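Trehalose-6-phosphate phosphatase (Candida albicans, PDB 5DXF) belongs, in the region modelled here, to glycosyltransferase family 20, with the two-lobed GT-B architecture. Local coordinates at residues Lys331-Val335 against Val424-Leu429; Glu318-Leu324 against Ala420-Val424; Leu248-Leu252 against Cys271-Leu276. The contacts are given in a common frame with arbitrary orientation. Residue numbers count along the deposited sequence, not the author numbering.

Overall arrangement
From the N terminus, contact 3 is the first along the chain: it brings 271-276 back onto 248-252, closing a short loop that holds strand 256-259 and most of helix 262-274. Contacts 1 and 2 come later and cross, since their segments run 318-324, 331-335, 420-424 and 424-429. Contact 2 pairs the helices that precede strands 332-339 and 428-430, and contact 1 pairs those strands themselves. The two share V424, have centres 11 Å apart and touch at V335 CG2 and L421 O (3.6 Å). Contact 3 lies on the opposite side of the chain's centre, its centre about 44 Å from that of contact 1 and about 48 Å from that of contact 2, consistent with the two-lobed GT-B plan.

Contact 1: residues Lys331-Val335 against Val424-Leu429; sequences KKLIV and VADLAL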
loop_
_atom_site.group_PDB
_atom_site.type_symbol
_atom_site.label_atom_id
_atom_site.label_comp_id
_atom_site.label_asym_id
_atom_site.label_seq_id
_atom_site.Cartn_x
_atom_site.Cartn_y
_atom_site.Cartn_z
ATOM N N LYS A 331 -24.304 -20.064 4.150
ATOM C CA LYS A 331 -22.866 -20.171 4.390
ATOM C C LYS A 331 -22.257 -18.856 4.872
ATOM O O LYS A 331 -22.761 -17.777 4.564
ATOM C CB LYS A 331 -22.149 -20.643 3.122
ATOM C CG LYS A 331 -22.496 -22.065 2.721
ATOM C CD LYS A 331 -21.805 -22.480 1.434
ATOM C CE LYS A 331 -22.085 -23.939 1.127
ATOM N NZ LYS A 331 -21.662 -24.816 2.251
ATOM N N LYS A 332 -21.170 -18.962 5.634
ATOM C CA LYS A 332 -20.457 -17.793 6.141
ATOM C C LYS A 332 -19.241 -17.494 5.266
ATOM O O LYS A 332 -18.458 -18.392 4.952
ATOM C CB LYS A 332 -20.025 -18.013 7.593
ATOM C CG LYS A 332 -21.168 -18.281 8.567
ATOM C CD LYS A 332 -22.018 -17.038 8.806
ATOM C CE LYS A 332 -23.082 -17.281 9.874
ATOM N NZ LYS A 332 -23.939 -16.081 10.109
ATOM N N LEU A 333 -19.081 -16.230 4.886
ATOM C CA LEU A 333 -18.059 -15.853 3.912
ATOM C C LEU A 333 -16.903 -15.049 4.505
ATOM O O LEU A 333 -17.105 -13.982 5.087
ATOM C CB LEU A 333 -18.698 -15.056 2.771
ATOM C CG LEU A 333 -19.027 -15.813 1.479
ATOM C CD1 LEU A 333 -19.341 -17.281 1.748
ATOM C CD2 LEU A 333 -20.171 -15.136 0.734
ATOM N N ILE A 334 -15.691 -15.574 4.345
ATOM C CA ILE A 334 -14.479 -14.837 4.684
ATOM C C ILE A 334 -13.864 -14.321 3.388
ATOM O O ILE A 334 -13.568 -15.105 2.483
ATOM C CB ILE A 334 -13.462 -15.713 5.448
ATOM C CG1 ILE A 334 -14.172 -16.549 6.513
ATOM C CG2 ILE A 334 -12.373 -14.852 6.073
ATOM C CD1 ILE A 334 -13.232 -17.323 7.416
ATOM N N VAL A 335 -13.686 -13.006 3.295
ATOM C CA VAL A 335 -13.204 -12.386 2.063
ATOM C C VAL A 335 -11.965 -11.528 2.294
ATOM O O VAL A 335 -11.943 -10.674 3.185
ATOM C CB VAL A 335 -14.298 -11.514 1.415
ATOM C CG1 VAL A 335 -13.765 -10.831 0.159
ATOM C CG2 VAL A 335 -15.517 -12.356 1.091
ATOM N N VAL A 424 -20.648 -8.426 0.942
ATOM C CA VAL A 424 -21.281 -9.705 1.273
ATOM C C VAL A 424 -20.503 -10.433 2.371
ATOM O O VAL A 424 -21.008 -11.370 2.990
ATOM C CB VAL A 424 -21.394 -10.639 0.034
ATOM C CG1 VAL A 424 -22.345 -11.811 0.307
ATOM C CG2 VAL A 424 -21.864 -9.865 -1.191
ATOM N N ALA A 425 -19.274 -9.993 2.621
ATOM C CA ALA A 425 -18.405 -10.666 3.582
ATOM C C ALA A 425 -18.983 -10.703 4.997
ATOM O O ALA A 425 -19.465 -9.691 5.513
ATOM C CB ALA A 425 -17.047 -10.001 3.601
ATOM N N ASP A 426 -18.957 -11.877 5.610
ATOM C CA ASP A 426 -19.305 -12.021 7.003
ATOM C C ASP A 426 -18.060 -11.874 7.872
ATOM O O ASP A 426 -18.144 -11.734 9.079
ATOM C CB ASP A 426 -19.975 -13.372 7.245
ATOM C CG ASP A 426 -21.265 -13.540 6.454
ATOM O OD1 ASP A 426 -22.268 -12.866 6.772
ATOM O OD2 ASP A 426 -21.275 -14.356 5.514
ATOM N N LEU A 427 -16.898 -11.918 7.234
ATOM C CA LEU A 427 -15.629 -11.759 7.926
ATOM C C LEU A 427 -14.571 -11.143 7.030
ATOM O O LEU A 427 -14.584 -11.327 5.830
ATOM C CB LEU A 427 -15.132 -13.110 8.427
ATOM C CG LEU A 427 -14.320 -13.149 9.714
ATOM C CD1 LEU A 427 -13.380 -14.329 9.714
ATOM C CD2 LEU A 427 -13.545 -11.872 9.938
ATOM N N ALA A 428 -13.643 -10.428 7.628
ATOM C CA ALA A 428 -12.471 -9.976 6.937
ATOM C C ALA A 428 -11.304 -10.444 7.770
ATOM O O ALA A 428 -11.338 -10.339 8.976
ATOM C CB ALA A 428 -12.472 -8.475 6.820
ATOM N N LEU A 429 -10.286 -10.991 7.129
ATOM C CA LEU A 429 -9.101 -11.451 7.850
ATOM C C LEU A 429 -7.833 -10.888 7.216
ATOM O O LEU A 429 -7.505 -11.205 6.073
ATOM C CB LEU A 429 -9.044 -12.986 7.893
ATOM C CG LEU A 429 -7.922 -13.650 8.701
ATOM C CD1 LEU A 429 -7.781 -12.989 10.065
ATOM C CD2 LEU A 429 -8.180 -15.148 8.853
#
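Relief on this interface is set by one aspartate and two rows of aliphatic bumps. D426, in the m rotamer, turns its carboxylate back onto the start of strand 332-339, where OD2 accepts a hydrogen bond from L333 N (3.0 Å, 159°). The aliphatic part of K332 lies beside the carboxylate, CD 4.3 Å from D426 CG. L427 N to L333 O (3.0 Å, weak) and V335 N to L427 O (3.2 Å, 172°) form the single parallel bridge I334-L427, CA atoms 4.6 Å apart; D426 N adds a second donor to L333 O at 2.9 Å. The segments diverge by 60° end to end. The bridge joins strands 332-339 and 428-430, edge strands of two three-stranded parallel sheets; taken as one sheet, the strands follow the order 3-2-1-4-5-6, consistent with the Rossmann-like C-terminal lobe of GT-B proteins. On one face I334 is the bump: its CD1 meets L427 CD1 at 3.8 Å and its CG2 meets L429 CB at 4.2 Å, so it fills the hollow between these two leucines. On the other face V335 CG2 occupies the shallow space above A425 CB (3.8 Å), the small methyl admitting the valine, and L333 CD2 abuts V424 CG1 at 4.0 Å, with V321 and L324 of helix 317-327 packed against V424 beyond.

Contact 2: residues Glu318-Leu324 against Ala420-Val424; sequences EEKVQAL and ALLRV
Two helical segments, 318-324 and 420-424, cross at -50° with 8.8 Å between their axes at closest approach; their N-to-C directions are 50° apart, so they run roughly the same way. Segment 318-324 is regular alpha helix (phi about -60 to -70, psi -31 to -45); A420-R423 are helical, and V424 has phi/psi -73/-15, its N 2.9 Å from A420 O. The closest CA pair, V321 with A420 at 5.0 Å, fixes the register. A420 aims its CB at the partner helix; the small methyl lies 3.8 Å from K320 CB and 3.9 Å from both V321 CG2 and L324 CD1, permitting the close approach. L421 starts away, yet its CD2 lies 4.4 Å from L324 CD1. R423 (chi1 m, chi2 t, chi3 p) reaches across to the partner helix in a salt bridge, NH2 to E318 OE2 at 3.0 Å and 162°, with V321 CG2 over one guanidinium face. The CB of E318 points away, but chi1 -111° and chi2 m bring the carboxylate back; OE1 accepts Q322 NE2 at 3.2 Å. V424, chi1 t, places CG2 3.6 Å from V321 CG1 (V321 also t) and 3.8 Å from L324 CD1 (L324 m,t). The i, i+4 rows A420-V424 and K320-L324 and the crossing are consistent with ridges-into-grooves packing. K320 also salt-bridges E416. Beneath, V424 rests on L333 and L421 on V335 of strand 332-339, while L422 and R423 touch C447 of helix 439-447.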
loop_
_atom_site.group_PDB
_atom_site.type_symbol
_atom_site.label_atom_id
_atom_site.label_comp_id
_atom_site.label_asym_id
_atom_site.label_seq_id
_atom_site.Cartn_x
_atom_site.Cartn_y
_atom_site.Cartn_z
ATOM N N GLU A 318 -25.195 -3.556 -6.023
ATOM C CA GLU A 318 -26.311 -4.182 -5.318
ATOM C C GLU A 318 -26.722 -5.530 -5.917
ATOM O O GLU A 318 -26.917 -6.507 -5.185
ATOM C CB GLU A 318 -27.518 -3.239 -5.297
ATOM C CG GLU A 318 -27.852 -2.689 -3.918
ATOM C CD GLU A 318 -28.235 -3.778 -2.933
ATOM O OE1 GLU A 318 -28.713 -4.845 -3.373
ATOM O OE2 GLU A 318 -28.058 -3.567 -1.715
ATOM N N GLU A 319 -26.815 -5.601 -7.240
ATOM C CA GLU A 319 -27.208 -6.843 -7.888
ATOM C C GLU A 319 -26.197 -7.919 -7.608
ATOM O O GLU A 319 -26.544 -9.056 -7.325
ATOM C CB GLU A 319 -27.323 -6.681 -9.398
ATOM C CG GLU A 319 -27.285 -5.258 -9.905
ATOM C CD GLU A 319 -27.457 -5.181 -11.405
ATOM O OE1 GLU A 319 -27.643 -4.057 -11.925
ATOM O OE2 GLU A 319 -27.409 -6.242 -12.063
ATOM N N LYS A 320 -24.928 -7.553 -7.689
ATOM C CA LYS A 320 -23.862 -8.497 -7.418
ATOM C C LYS A 320 -23.889 -8.988 -5.984
ATOM O O LYS A 320 -23.736 -10.167 -5.731
ATOM C CB LYS A 320 -22.524 -7.861 -7.739
ATOM C CG LYS A 320 -22.543 -7.054 -9.017
ATOM C CD LYS A 320 -21.161 -6.547 -9.365
ATOM C CE LYS A 320 -20.849 -6.780 -10.822
ATOM N NZ LYS A 320 -20.442 -5.517 -11.484
ATOM N N VAL A 321 -24.120 -8.078 -5.053
ATOM C CA VAL A 321 -24.191 -8.420 -3.638
ATOM C C VAL A 321 -25.326 -9.399 -3.367
ATOM O O VAL A 321 -25.148 -10.379 -2.642
ATOM C CB VAL A 321 -24.380 -7.166 -2.758
ATOM C CG1 VAL A 321 -24.685 -7.563 -1.321
ATOM C CG2 VAL A 321 -23.144 -6.275 -2.822
ATOM N N GLN A 322 -26.487 -9.140 -3.957
ATOM C CA GLN A 322 -27.638 -10.011 -3.750
ATOM C C GLN A 322 -27.447 -11.350 -4.458
ATOM O O GLN A 322 -27.939 -12.385 -4.001
ATOM C CB GLN A 322 -28.921 -9.331 -4.234
ATOM C CG GLN A 322 -30.080 -9.460 -3.260
ATOM C CD GLN A 322 -29.755 -8.889 -1.892
ATOM O OE1 GLN A 322 -29.846 -9.582 -0.878
ATOM N NE2 GLN A 322 -29.374 -7.617 -1.858
ATOM N N ALA A 323 -26.720 -11.320 -5.570
ATOM C CA ALA A 323 -26.433 -12.529 -6.332
ATOM C C ALA A 323 -25.474 -13.438 -5.571
ATOM O O ALA A 323 -25.661 -14.650 -5.519
ATOM C CB ALA A 323 -25.857 -12.177 -7.693
ATOM N N LEU A 324 -24.443 -12.834 -4.989
ATOM C CA LEU A 324 -23.486 -13.541 -4.147
ATOM C C LEU A 324 -24.172 -14.067 -2.893
ATOM O O LEU A 324 -23.890 -15.175 -2.437
ATOM C CB LEU A 324 -22.322 -12.619 -3.775
ATOM C CG LEU A 324 -21.348 -12.262 -4.899
ATOM C CD1 LEU A 324 -20.513 -11.050 -4.516
ATOM C CD2 LEU A 324 -20.451 -13.447 -5.219
ATOM N N ALA A 420 -18.565 -5.523 -3.987
ATOM C CA ALA A 420 -19.582 -6.529 -3.706
ATOM C C ALA A 420 -19.023 -7.524 -2.712
ATOM O O ALA A 420 -19.572 -7.697 -1.631
ATOM C CB ALA A 420 -20.010 -7.243 -4.970
ATOM N N LEU A 421 -17.920 -8.166 -3.093
ATOM C CA LEU A 421 -17.235 -9.141 -2.245
ATOM C C LEU A 421 -17.034 -8.649 -0.807
ATOM O O LEU A 421 -17.300 -9.384 0.148
ATOM C CB LEU A 421 -15.884 -9.523 -2.866
ATOM C CG LEU A 421 -15.922 -10.485 -4.062
ATOM C CD1 LEU A 421 -14.580 -10.526 -4.777
ATOM C CD2 LEU A 421 -16.336 -11.878 -3.612
ATOM N N LEU A 422 -16.581 -7.410 -0.652
ATOM C CA LEU A 422 -16.398 -6.851 0.684
ATOM C C LEU A 422 -17.726 -6.706 1.425
ATOM O O LEU A 422 -17.810 -7.011 2.615
ATOM C CB LEU A 422 -15.689 -5.498 0.614
ATOM C CG LEU A 422 -14.230 -5.540 0.155
ATOM C CD1 LEU A 422 -13.606 -4.155 0.212
ATOM C CD2 LEU A 422 -13.425 -6.530 0.988
ATOM N N ARG A 423 -18.765 -6.254 0.727
ATOM C CA ARG A 423 -20.073 -6.072 1.354
ATOM C C ARG A 423 -20.732 -7.392 1.777
ATOM O O ARG A 423 -21.308 -7.470 2.861
ATOM C CB ARG A 423 -21.009 -5.298 0.419
ATOM C CG ARG A 423 -20.903 -3.783 0.545
ATOM C CD ARG A 423 -21.967 -3.082 -0.284
ATOM N NE ARG A 423 -23.313 -3.451 0.139
ATOM C CZ ARG A 423 -24.418 -3.186 -0.550
ATOM N NH1 ARG A 423 -24.344 -2.545 -1.709
ATOM N NH2 ARG A 423 -25.599 -3.566 -0.082
ATOM N N VAL A 424 -20.648 -8.426 0.942
ATOM C CA VAL A 424 -21.281 -9.705 1.273
ATOM C C VAL A 424 -20.503 -10.433 2.371
ATOM O O VAL A 424 -21.008 -11.370 2.990
ATOM C CB VAL A 424 -21.394 -10.639 0.034
ATOM C CG1 VAL A 424 -22.345 -11.811 0.307
ATOM C CG2 VAL A 424 -21.864 -9.865 -1.191
#

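Contact 3: residues Leu248-Leu252 against Cys271-Leu276; sequences LDGML and CCARVL
The last turn of helix 244-251 meets residues 271-276, which lie on helix 262-274 and the chain after it, through apolar side chains, with no hydrogen bond between the segments; the closest CA atoms, L248 and C272, are 6.7 Å apart. Residues 271-274 are helical, with V275 N 2.9 Å from C271 O, before the chain turns extended at L276 (-106/160). L248 makes most of the contact, with 101 Å² of its surface covered. With its CB toward the partner, chi1 at -135° and chi2 p, it puts CD2 3.2 Å from C271 O, 3.6 Å from C272 CA and 3.7 Å from V275 CB, while its CD1 lies 4.0 Å from C271 CB and its CG 4.0 Å from C272 SG. D249 contributes its backbone, N lying 3.9 Å from L276 CD1. At L252 the helix stops (phi/psi -70/6), its N still within 3.0 Å of L248 O and 2.6 Å of D249 O. L252 (m,t) sets CD2 3.8 Å from C272 SG. L276, also m,t, closes over L248 and L252, its CD1 4.2 Å from L248 CB and 3.9 Å from L252 CD1. Parallel strand 256-259 lies between these consecutive helices, an alpha-beta-alpha connection consistent with the Rossmann-like N-terminal lobe of GT-B proteins. F238 of helix 235-238 packs on L248 and C271, F268 on L248, and V285 of strand 284-287 on L252 and C272.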
loop_
_atom_site.group_PDB
_atom_site.type_symbol
_atom_site.label_atom_id
_atom_site.label_comp_id
_atom_site.label_asym_id
_atom_site.label_seq_id
_atom_site.Cartn_x
_atom_site.Cartn_y
_atom_site.Cartn_z
ATOM N N LEU A 248 20.358 6.754 2.721
ATOM C CA LEU A 248 20.087 7.624 3.864
ATOM C C LEU A 248 20.334 9.111 3.562
ATOM O O LEU A 248 19.478 9.977 3.830
ATOM C CB LEU A 248 20.958 7.193 5.035
ATOM C CG LEU A 248 20.290 7.102 6.399
ATOM C CD1 LEU A 248 19.062 6.217 6.329
ATOM C CD2 LEU A 248 21.277 6.557 7.406
ATOM N N ASP A 249 21.530 9.387 3.035
ATOM C CA ASP A 249 21.880 10.695 2.479
ATOM C C ASP A 249 20.707 11.180 1.658
ATOM O O ASP A 249 19.984 12.074 2.090
ATOM C CB ASP A 249 23.142 10.603 1.616
ATOM C CG ASP A 249 23.582 11.936 1.058
ATOM O OD1 ASP A 249 23.978 12.824 1.847
ATOM O OD2 ASP A 249 23.562 12.075 -0.183
ATOM N N GLY A 250 20.517 10.534 0.505
ATOM C CA GLY A 250 19.410 10.783 -0.405
ATOM C C GLY A 250 18.124 11.209 0.270
ATOM O O GLY A 250 17.547 12.240 -0.071
ATOM N N MET A 251 17.694 10.433 1.258
ATOM C CA MET A 251 16.457 10.736 1.968
ATOM C C MET A 251 16.555 12.020 2.782
ATOM O O MET A 251 15.559 12.732 2.944
ATOM C CB MET A 251 16.061 9.573 2.878
ATOM C CG MET A 251 15.625 8.324 2.132
ATOM S SD MET A 251 15.034 7.017 3.234
ATOM C CE MET A 251 16.484 5.965 3.318
ATOM N N LEU A 252 17.746 12.331 3.285
ATOM C CA LEU A 252 17.900 13.491 4.170
ATOM C C LEU A 252 17.752 14.860 3.519
ATOM O O LEU A 252 17.974 15.877 4.169
ATOM C CB LEU A 252 19.256 13.435 4.859
ATOM C CG LEU A 252 19.273 12.480 6.050
ATOM C CD1 LEU A 252 20.638 12.468 6.710
ATOM C CD2 LEU A 252 18.187 12.871 7.036
ATOM N N CYS A 271 18.739 4.758 12.202
ATOM C CA CYS A 271 19.589 4.606 11.022
ATOM C C CYS A 271 20.407 5.857 10.734
ATOM O O CYS A 271 21.609 5.773 10.485
ATOM C CB CYS A 271 18.748 4.258 9.793
ATOM S SG CYS A 271 18.295 2.520 9.635
ATOM N N CYS A 272 19.750 7.012 10.761
ATOM C CA CYS A 272 20.423 8.280 10.506
ATOM C C CYS A 272 21.516 8.553 11.535
ATOM O O CYS A 272 22.568 9.093 11.195
ATOM C CB CYS A 272 19.417 9.434 10.489
ATOM S SG CYS A 272 18.462 9.567 8.962
ATOM N N ALA A 273 21.282 8.175 12.787
ATOM C CA ALA A 273 22.303 8.403 13.808
ATOM C C ALA A 273 23.454 7.389 13.739
ATOM O O ALA A 273 24.592 7.720 14.072
ATOM C CB ALA A 273 21.677 8.391 15.194
ATOM N N ARG A 274 23.172 6.161 13.313
ATOM C CA ARG A 274 24.184 5.101 13.359
ATOM C C ARG A 274 25.010 4.986 12.075
ATOM O O ARG A 274 26.238 4.933 12.129
ATOM C CB ARG A 274 23.526 3.753 13.680
ATOM C CG ARG A 274 22.782 3.740 15.008
ATOM C CD ARG A 274 22.861 2.397 15.724
ATOM N NE ARG A 274 21.936 2.365 16.855
ATOM C CZ ARG A 274 20.835 1.623 16.904
ATOM N NH1 ARG A 274 20.522 0.824 15.896
ATOM N NH2 ARG A 274 20.049 1.671 17.971
ATOM N N VAL A 275 24.340 4.938 10.930
ATOM C CA VAL A 275 25.030 4.833 9.648
ATOM C C VAL A 275 25.713 6.154 9.288
ATOM O O VAL A 275 26.860 6.173 8.836
ATOM C CB VAL A 275 24.058 4.424 8.524
ATOM C CG1 VAL A 275 24.773 4.348 7.191
ATOM C CG2 VAL A 275 23.396 3.093 8.858
ATOM N N LEU A 276 25.005 7.260 9.496
ATOM C CA LEU A 276 25.573 8.589 9.291
ATOM C C LEU A 276 25.852 9.271 10.629
ATOM O O LEU A 276 25.290 8.892 11.655
ATOM C CB LEU A 276 24.638 9.448 8.434
ATOM C CG LEU A 276 24.619 9.150 6.932
ATOM C CD1 LEU A 276 23.698 10.102 6.179
ATOM C CD2 LEU A 276 26.027 9.213 6.366
#